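Local coordinates for protein GEO10716p1 (Drosophila melanogaster, PDB 7BTG) that probably removes phosphate from phosphorylated arginine, as an arginine phosphatase of the low molecular weight protein tyrosine phosphatase family, at residues A[8-13]-A[64-69]; A[58-63]-A[137-142]. The protein carries 1 engineered substitution. All blocks are in the same frame, centred on the assembly; numbering follows the deposited sequence.

Contact 1: A[8-13]-A[64-69]. With PO4 (phosphate ion), chain B; PO4 (phosphate ion), chain C.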
ATOM      1  N   ILE A   8       7.394  -0.392  -5.155  1.00 27.53           N
ATOM      2  CA  ILE A   8       8.668  -0.965  -5.580  1.00 25.83           C
ATOM      3  C   ILE A   8       9.724  -0.758  -4.502  1.00 27.87           C
ATOM      4  O   ILE A   8      10.441  -1.696  -4.132  1.00 27.40           O
ATOM      5  CB  ILE A   8       9.100  -0.429  -6.961  1.00 30.23           C
ATOM      6  CG1 ILE A   8      10.288  -1.244  -7.449  1.00 31.45           C
ATOM      7  CG2 ILE A   8       9.472   1.050  -6.948  1.00 26.47           C
ATOM      8  CD1 ILE A   8      10.626  -1.031  -8.878  1.00 22.98           C
ATOM      9  N   GLY A   9       9.763   0.425  -3.895  1.00 29.39           N
ATOM     10  CA  GLY A   9      10.811   0.694  -2.932  1.00 26.79           C
ATOM     11  C   GLY A   9      10.441   0.439  -1.487  1.00 29.83           C
ATOM     12  O   GLY A   9      11.326   0.350  -0.644  1.00 29.15           O
ATOM     13  N   ASN A  10       9.141   0.345  -1.176  1.00 33.64           N
ATOM     14  CA  ASN A  10       8.660   0.266   0.208  1.00 25.02           C
ATOM     15  C   ASN A  10       9.219   1.410   1.047  1.00 27.95           C
ATOM     16  O   ASN A  10       9.638   1.240   2.192  1.00 27.29           O
ATOM     17  CB  ASN A  10       8.983  -1.081   0.850  1.00 25.47           C
ATOM     18  CG  ASN A  10       8.271  -1.265   2.174  1.00 31.40           C
ATOM     19  OD1 ASN A  10       8.746  -1.974   3.067  1.00 31.45           O
ATOM     20  ND2 ASN A  10       7.129  -0.593   2.321  1.00 25.90           N
ATOM     21  N   THR A  11       9.201   2.597   0.460  1.00 28.69           N
ATOM     22  CA  THR A  11       9.761   3.779   1.095  1.00 30.48           C
ATOM     23  C   THR A  11       8.924   5.026   0.871  1.00 33.03           C
ATOM     24  O   THR A  11       9.096   5.989   1.618  1.00 32.68           O
ATOM     25  CB  THR A  11      11.200   4.019   0.582  1.00 34.36           C
ATOM     26  OG1 THR A  11      11.764   5.189   1.179  1.00 36.46           O
ATOM     27  CG2 THR A  11      11.227   4.162  -0.940  1.00 29.08           C
ATOM     28  N   CYS A  12       8.003   5.040  -0.101  1.00 30.29           N
ATOM     29  CA  CYS A  12       7.137   6.196  -0.317  1.00 32.86           C
ATOM     30  C   CYS A  12       5.669   5.790  -0.257  1.00 30.67           C
ATOM     31  O   CYS A  12       5.013   5.984   0.767  1.00 28.53           O
ATOM     32  CB  CYS A  12       7.441   6.860  -1.664  1.00 32.67           C
ATOM     33  SG  CYS A  12       9.095   7.576  -1.834  1.00 33.52           S
ATOM     34  N   ARG A  13       5.165   5.178  -1.333  1.00 26.43           N
ATOM     35  CA  ARG A  13       3.732   4.928  -1.465  1.00 31.33           C
ATOM     36  C   ARG A  13       3.229   3.911  -0.445  1.00 29.47           C
ATOM     37  O   ARG A  13       2.211   4.142   0.214  1.00 33.01           O
ATOM     38  CB  ARG A  13       3.408   4.472  -2.893  1.00 23.98           C
ATOM     39  CG  ARG A  13       3.630   5.542  -3.928  1.00 28.65           C
ATOM     40  CD  ARG A  13       3.640   4.949  -5.319  1.00 26.67           C
ATOM     41  NE  ARG A  13       4.803   4.077  -5.475  1.00 31.30           N
ATOM     42  CZ  ARG A  13       5.064   3.347  -6.561  1.00 30.99           C
ATOM     43  NH1 ARG A  13       4.235   3.385  -7.608  1.00 25.39           N
ATOM     44  NH2 ARG A  13       6.155   2.576  -6.592  1.00 26.95           N
ATOM     45  N   THR A  64       4.910   7.239  10.840  1.00 47.45           N
ATOM     46  CA  THR A  64       5.286   5.883  10.494  1.00 48.30           C
ATOM     47  C   THR A  64       6.676   5.579  11.028  1.00 45.85           C
ATOM     48  O   THR A  64       7.587   6.411  10.969  1.00 45.03           O
ATOM     49  CB  THR A  64       5.257   5.631   9.001  1.00 47.32           C
ATOM     50  OG1 THR A  64       5.956   4.410   8.732  1.00 42.60           O
ATOM     51  CG2 THR A  64       5.922   6.775   8.243  1.00 44.31           C
ATOM     52  N   ASN A  65       6.802   4.352  11.531  1.00 52.76           N
ATOM     53  CA  ASN A  65       8.001   3.727  12.081  1.00 51.67           C
ATOM     54  C   ASN A  65       8.776   2.894  11.061  1.00 50.91           C
ATOM     55  O   ASN A  65       9.945   2.555  11.298  1.00 51.40           O
ATOM     56  CB  ASN A  65       7.563   2.800  13.218  1.00 52.02           C
ATOM     57  CG  ASN A  65       6.260   2.059  12.870  1.00 61.40           C
ATOM     58  OD1 ASN A  65       5.337   2.635  12.252  1.00 56.11           O
ATOM     59  ND2 ASN A  65       6.170   0.803  13.277  1.00 65.83           N
ATOM     60  N   HIS A  66       8.150   2.611   9.925  1.00 44.83           N
ATOM     61  CA  HIS A  66       8.325   1.370   9.179  1.00 41.12           C
ATOM     62  C   HIS A  66       9.717   1.245   8.578  1.00 41.01           C
ATOM     63  O   HIS A  66      10.215   2.172   7.938  1.00 43.02           O
ATOM     64  CB  HIS A  66       7.262   1.322   8.073  1.00 36.29           C
ATOM     65  CG  HIS A  66       7.365   0.140   7.166  1.00 34.30           C
ATOM     66  ND1 HIS A  66       6.832  -1.086   7.488  1.00 33.92           N
ATOM     67  CD2 HIS A  66       7.912   0.004   5.935  1.00 29.95           C
ATOM     68  CE1 HIS A  66       7.051  -1.932   6.498  1.00 31.49           C
ATOM     69  NE2 HIS A  66       7.701  -1.296   5.542  1.00 33.92           N
ATOM     70  N   LEU A  67      10.344   0.091   8.774  1.00 41.92           N
ATOM     71  CA  LEU A  67      11.587  -0.226   8.083  1.00 43.98           C
ATOM     72  C   LEU A  67      11.276  -0.893   6.745  1.00 37.96           C
ATOM     73  O   LEU A  67      10.520  -1.870   6.698  1.00 32.45           O
ATOM     74  CB  LEU A  67      12.454  -1.151   8.941  1.00 39.10           C
ATOM     75  CG  LEU A  67      13.022  -0.650  10.275  1.00 43.75           C
ATOM     76  CD1 LEU A  67      13.586  -1.807  11.100  1.00 40.26           C
ATOM     77  CD2 LEU A  67      14.076   0.416  10.065  1.00 38.41           C
ATOM     78  N   GLY A  68      11.893  -0.399   5.673  1.00 35.50           N
ATOM     79  CA  GLY A  68      11.719  -1.020   4.370  1.00 34.63           C
ATOM     80  C   GLY A  68      12.096  -2.486   4.375  1.00 35.11           C
ATOM     81  O   GLY A  68      13.139  -2.849   4.924  1.00 40.41           O
ATOM     82  N   ARG A  69      11.245  -3.348   3.826  1.00 28.71           N
ATOM     83  CA  ARG A  69      11.537  -4.773   3.768  1.00 33.29           C
ATOM     84  C   ARG A  69      11.038  -5.339   2.444  1.00 36.27           C
ATOM     85  O   ARG A  69      10.198  -4.750   1.759  1.00 33.39           O
ATOM     86  CB  ARG A  69      10.913  -5.557   4.944  1.00 31.84           C
ATOM     87  CG  ARG A  69       9.387  -5.709   4.865  1.00 35.08           C
ATOM     88  CD  ARG A  69       8.846  -6.553   6.014  1.00 36.00           C
ATOM     89  NE  ARG A  69       7.405  -6.810   5.912  1.00 37.03           N
ATOM     90  CZ  ARG A  69       6.873  -7.803   5.197  1.00 39.37           C
ATOM     91  NH1 ARG A  69       7.661  -8.623   4.502  1.00 33.46           N
ATOM     92  NH2 ARG A  69       5.551  -7.979   5.168  1.00 31.55           N
TER
HETATM   93  P   PO4 B 201       7.958   3.641  -3.442  1.00 32.55           P
HETATM   94  O1  PO4 B 201       8.176   3.016  -2.077  1.00 27.02           O
HETATM   95  O2  PO4 B 201       9.005   4.698  -3.679  1.00 30.18           O
HETATM   96  O3  PO4 B 201       6.625   4.339  -3.567  1.00 28.69           O
HETATM   97  O4  PO4 B 201       7.987   2.567  -4.529  1.00 26.22           O
HETATM   98  P   PO4 C 202       5.372  -1.653  11.078  1.00 57.28           P
HETATM   99  O1  PO4 C 202       4.281  -1.998  12.071  1.00 61.76           O
HETATM  100  O2  PO4 C 202       5.302  -0.190  10.681  1.00 46.80           O
HETATM  101  O3  PO4 C 202       6.707  -1.903  11.731  1.00 65.85           O
HETATM  102  O4  PO4 C 202       5.260  -2.606   9.892  1.00 51.23           O
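The side-chain oxygen of Asn10 holds the 64-69 segment against the 8-13 loop. OD1 accepts two bonds. The ring nitrogen His66 NE2 donates to Asn10 OD1 at 2.8 Å, and OD1 lies in the ring plane. The backbone Arg69 N donates to Asn10 OD1 at 3.0 Å, in the carbonyl plane and on a lone pair. The histidine donor is instead tilted out of that plane. The Asn10 amide and the His66 ring are turned 68° apart. CG of Asn10 lies anti to the backbone N (chi1 -169°), which carries the amide outward from the loop.

This inner part is tight and buried. Gly68 CA comes within 3.4 Å of Asn10 OD1. On the other side of the amide, Asn10 ND2 bonds to Ser14 OG and Ser37 OG, so both ends of the group are held and its rotation is fixed.

The contact is looser at its rim, where Arg69 CG only brushes Asn10 OD1, at 4.2 Å. The Arg69 guanidinium is held elsewhere, by Asp36 and Asp75. At the far edge of the His66 ring, ND1 donates to O4 of the chain C phosphate at 3.2 Å; that ion is probably from the crystallisation liquor.

The inner face of the 8-13 loop wraps the chain B phosphate. Backbone Thr11 N and Cys12 N both give hydrogen bonds to O1. The Arg13 guanidinium meets this ion edge-on, with NE on O3 at 2.7 Å and NH2 on O4 at 2.8 Å. Asp86 pairs with NH1.

Ser7 OG also bonds to the chain B phosphate. It stands where the family has its nucleophilic cysteine, consistent with the engineered substitution. The loop corresponds to the CX5R P-loop of low molecular weight phosphatases, here with serine first, its asparagine held in the left-handed backbone region by a serine and histidine network.

Contact 2: A[58-63]-A[137-142]; sequences KQHGLK and AAYLQI
His60 and Tyr139 stack face to face, reaching for each other from opposite directions. Their ring centroids are 4.4 Å apart and the planes are inclined by 25°. The overlap is offset. The phenol end of Tyr139 does the touching. Its OH sits over one face of the imidazole, toward the rim, and lies 3.2 Å from His60 ND1. Tyr139 CZ is 3.8 Å from His60 CG. In return, His60 CD2 lies over one face of the tyrosine ring.

The torsions set this up. Tyr139 has CG anti to its own backbone N (chi1 174°); this swings the ring away from the axis of helix 133-154 and brings its hydroxyl to the imidazole. In His60, CG lies anti to the carbonyl carbon (chi1 -77°), which turns the imidazole toward that helix.

His60 lies just past the end of helix 51-58, in the type I turn from Lys58 to Gly61. The chain leaves the helix by a Schellman motif, with Gly61 at positive phi as the C-prime residue. Gly61 N bonds to Lys58 O at 2.8 Å, and Leu62 N reaches back to Leu57 O.

A water at the edge of the tyrosine ring lies in its plane, 2.7 Å from Tyr139 OH. It also accepts a weak bond from His60 ND1. His60 is exposed, whereas Tyr139 is buried and packs on Leu56 of helix 51-58 and Ile20 of helix 13-27.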
ATOM      1  N   LYS A  58       3.035  13.499   9.012  1.00 46.13           N
ATOM      2  CA  LYS A  58       2.916  14.285  10.239  1.00 47.69           C
ATOM      3  C   LYS A  58       1.997  15.481  10.046  1.00 47.97           C
ATOM      4  O   LYS A  58       1.139  15.763  10.890  1.00 50.75           O
ATOM      5  CB  LYS A  58       4.293  14.752  10.715  1.00 54.45           C
ATOM      6  CG  LYS A  58       4.255  16.084  11.486  1.00 58.07           C
ATOM      7  CD  LYS A  58       5.615  16.526  11.993  1.00 58.78           C
ATOM      8  CE  LYS A  58       5.894  15.994  13.394  1.00 61.08           C
ATOM      9  NZ  LYS A  58       7.218  16.479  13.887  1.00 64.79           N
ATOM     10  N   GLN A  59       2.155  16.192   8.940  1.00 44.23           N
ATOM     11  CA  GLN A  59       1.255  17.281   8.611  1.00 45.12           C
ATOM     12  C   GLN A  59      -0.213  16.847   8.569  1.00 48.90           C
ATOM     13  O   GLN A  59      -1.095  17.711   8.590  1.00 52.12           O
ATOM     14  CB  GLN A  59       1.721  17.877   7.283  1.00 41.53           C
ATOM     15  CG  GLN A  59       0.711  18.647   6.485  1.00 48.93           C
ATOM     16  CD  GLN A  59       1.289  19.095   5.169  1.00 56.56           C
ATOM     17  OE1 GLN A  59       2.494  19.334   5.067  1.00 56.90           O
ATOM     18  NE2 GLN A  59       0.446  19.190   4.145  1.00 58.24           N
ATOM     19  N   HIS A  60      -0.502  15.540   8.551  1.00 45.82           N
ATOM     20  CA  HIS A  60      -1.869  15.037   8.640  1.00 43.60           C
ATOM     21  C   HIS A  60      -2.114  14.245   9.917  1.00 45.59           C
ATOM     22  O   HIS A  60      -3.070  13.466   9.985  1.00 47.19           O
ATOM     23  CB  HIS A  60      -2.207  14.180   7.422  1.00 43.51           C
ATOM     24  CG  HIS A  60      -2.502  14.979   6.196  1.00 42.08           C
ATOM     25  ND1 HIS A  60      -3.769  15.416   5.884  1.00 42.11           N
ATOM     26  CD2 HIS A  60      -1.690  15.435   5.211  1.00 41.72           C
ATOM     27  CE1 HIS A  60      -3.733  16.090   4.747  1.00 40.39           C
ATOM     28  NE2 HIS A  60      -2.483  16.121   4.320  1.00 46.22           N
ATOM     29  N   GLY A  61      -1.269  14.426  10.927  1.00 42.34           N
ATOM     30  CA  GLY A  61      -1.455  13.764  12.197  1.00 40.30           C
ATOM     31  C   GLY A  61      -1.015  12.325  12.233  1.00 49.00           C
ATOM     32  O   GLY A  61      -1.262  11.639  13.234  1.00 47.47           O
ATOM     33  N   LEU A  62      -0.360  11.849  11.181  1.00 46.99           N
ATOM     34  CA  LEU A  62       0.066  10.466  11.073  1.00 43.76           C
ATOM     35  C   LEU A  62       1.576  10.378  11.196  1.00 45.78           C
ATOM     36  O   LEU A  62       2.302  11.316  10.852  1.00 42.16           O
ATOM     37  CB  LEU A  62      -0.359   9.878   9.734  1.00 40.65           C
ATOM     38  CG  LEU A  62      -1.853   9.950   9.541  1.00 43.02           C
ATOM     39  CD1 LEU A  62      -2.216   9.332   8.203  1.00 36.53           C
ATOM     40  CD2 LEU A  62      -2.499   9.232  10.715  1.00 46.59           C
ATOM     41  N   LYS A  63       2.047   9.226  11.657  1.00 45.22           N
ATOM     42  CA  LYS A  63       3.476   8.973  11.709  1.00 45.11           C
ATOM     43  C   LYS A  63       3.720   7.516  11.353  1.00 44.90           C
ATOM     44  O   LYS A  63       2.837   6.668  11.506  1.00 42.75           O
ATOM     45  CB  LYS A  63       4.059   9.313  13.088  1.00 41.32           C
ATOM     46  CG  LYS A  63       3.736   8.304  14.168  1.00 46.34           C
ATOM     47  N   ALA A 137      -0.175  14.158  -4.733  1.00 33.26           N
ATOM     48  CA  ALA A 137      -1.070  13.358  -5.561  1.00 33.33           C
ATOM     49  C   ALA A 137      -1.202  11.934  -5.023  1.00 35.74           C
ATOM     50  O   ALA A 137      -2.314  11.393  -4.935  1.00 36.12           O
ATOM     51  CB  ALA A 137      -0.571  13.339  -7.005  1.00 33.78           C
ATOM     52  N   ALA A 138      -0.079  11.309  -4.654  1.00 33.95           N
ATOM     53  CA  ALA A 138      -0.139   9.930  -4.178  1.00 32.66           C
ATOM     54  C   ALA A 138      -0.934   9.834  -2.886  1.00 36.53           C
ATOM     55  O   ALA A 138      -1.711   8.890  -2.691  1.00 34.11           O
ATOM     56  CB  ALA A 138       1.274   9.372  -3.977  1.00 27.17           C
ATOM     57  N   TYR A 139      -0.733  10.790  -1.981  1.00 36.89           N
ATOM     58  CA  TYR A 139      -1.474  10.767  -0.733  1.00 33.30           C
ATOM     59  C   TYR A 139      -2.972  10.807  -0.999  1.00 29.37           C
ATOM     60  O   TYR A 139      -3.733  10.044  -0.395  1.00 27.54           O
ATOM     61  CB  TYR A 139      -1.047  11.939   0.147  1.00 34.12           C
ATOM     62  CG  TYR A 139      -1.884  12.065   1.397  1.00 33.84           C
ATOM     63  CD1 TYR A 139      -3.063  12.805   1.396  1.00 42.04           C
ATOM     64  CD2 TYR A 139      -1.502  11.448   2.575  1.00 34.66           C
ATOM     65  CE1 TYR A 139      -3.831  12.913   2.522  1.00 38.50           C
ATOM     66  CE2 TYR A 139      -2.275  11.555   3.710  1.00 40.27           C
ATOM     67  CZ  TYR A 139      -3.436  12.288   3.674  1.00 33.15           C
ATOM     68  OH  TYR A 139      -4.220  12.405   4.797  1.00 45.49           O
ATOM     69  N   LEU A 140      -3.405  11.687  -1.907  1.00 31.09           N
ATOM     70  CA  LEU A 140      -4.830  11.826  -2.200  1.00 36.35           C
ATOM     71  C   LEU A 140      -5.380  10.574  -2.873  1.00 34.26           C
ATOM     72  O   LEU A 140      -6.448  10.081  -2.489  1.00 32.61           O
ATOM     73  CB  LEU A 140      -5.075  13.064  -3.072  1.00 33.76           C
ATOM     74  CG  LEU A 140      -4.778  14.439  -2.432  1.00 42.95           C
ATOM     75  CD1 LEU A 140      -4.640  15.540  -3.491  1.00 31.35           C
ATOM     76  CD2 LEU A 140      -5.828  14.846  -1.375  1.00 32.66           C
ATOM     77  N   GLN A 141      -4.663  10.044  -3.874  1.00 32.95           N
ATOM     78  CA  GLN A 141      -5.071   8.782  -4.493  1.00 33.70           C
ATOM     79  C   GLN A 141      -5.143   7.659  -3.470  1.00 29.51           C
ATOM     80  O   GLN A 141      -6.057   6.830  -3.512  1.00 30.03           O
ATOM     81  CB  GLN A 141      -4.105   8.380  -5.605  1.00 30.62           C
ATOM     82  CG  GLN A 141      -4.365   8.934  -6.982  1.00 32.71           C
ATOM     83  CD  GLN A 141      -3.139   8.769  -7.894  1.00 34.66           C
ATOM     84  OE1 GLN A 141      -2.034   9.148  -7.528  1.00 36.00           O
ATOM     85  NE2 GLN A 141      -3.338   8.189  -9.074  1.00 34.35           N
ATOM     86  N   ILE A 142      -4.178   7.601  -2.556  1.00 32.03           N
ATOM     87  CA  ILE A 142      -4.164   6.514  -1.586  1.00 29.52           C
ATOM     88  C   ILE A 142      -5.312   6.679  -0.596  1.00 28.40           C
ATOM     89  O   ILE A 142      -5.976   5.705  -0.220  1.00 25.61           O
ATOM     90  CB  ILE A 142      -2.795   6.442  -0.880  1.00 24.94           C
ATOM     91  CG1 ILE A 142      -1.696   5.956  -1.837  1.00 30.19           C
ATOM     92  CG2 ILE A 142      -2.865   5.505   0.292  1.00 24.35           C
ATOM     93  CD1 ILE A 142      -0.264   6.270  -1.353  1.00 28.27           C
TER
HETATM   94  O   HOH W   1      -6.198  13.978   5.596  1.00 48.50           O

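Overall arrangement
The centres of the two contacts lie about 14 Å apart. Segment 58-63 runs straight on into segment 64-69, so one connection after helix 51-58 serves both. Contact 1 is at the phosphate-binding active-site loop. Contact 2 lies further out, about 12 Å from the centre of the chain against about 9 Å for contact 1. Helix 13-27 links them. It starts just after Cys12, its N-cap, and its Ile20 touches both Tyr139 and Ile142. The contacts also meet directly: Arg13 O lies 3.6 Å from Ile142 CD1, a packing contact. Helix 133-154 thus packs on helix 13-27 near the end of the P-loop, and the 58-69 connection takes part in both contacts.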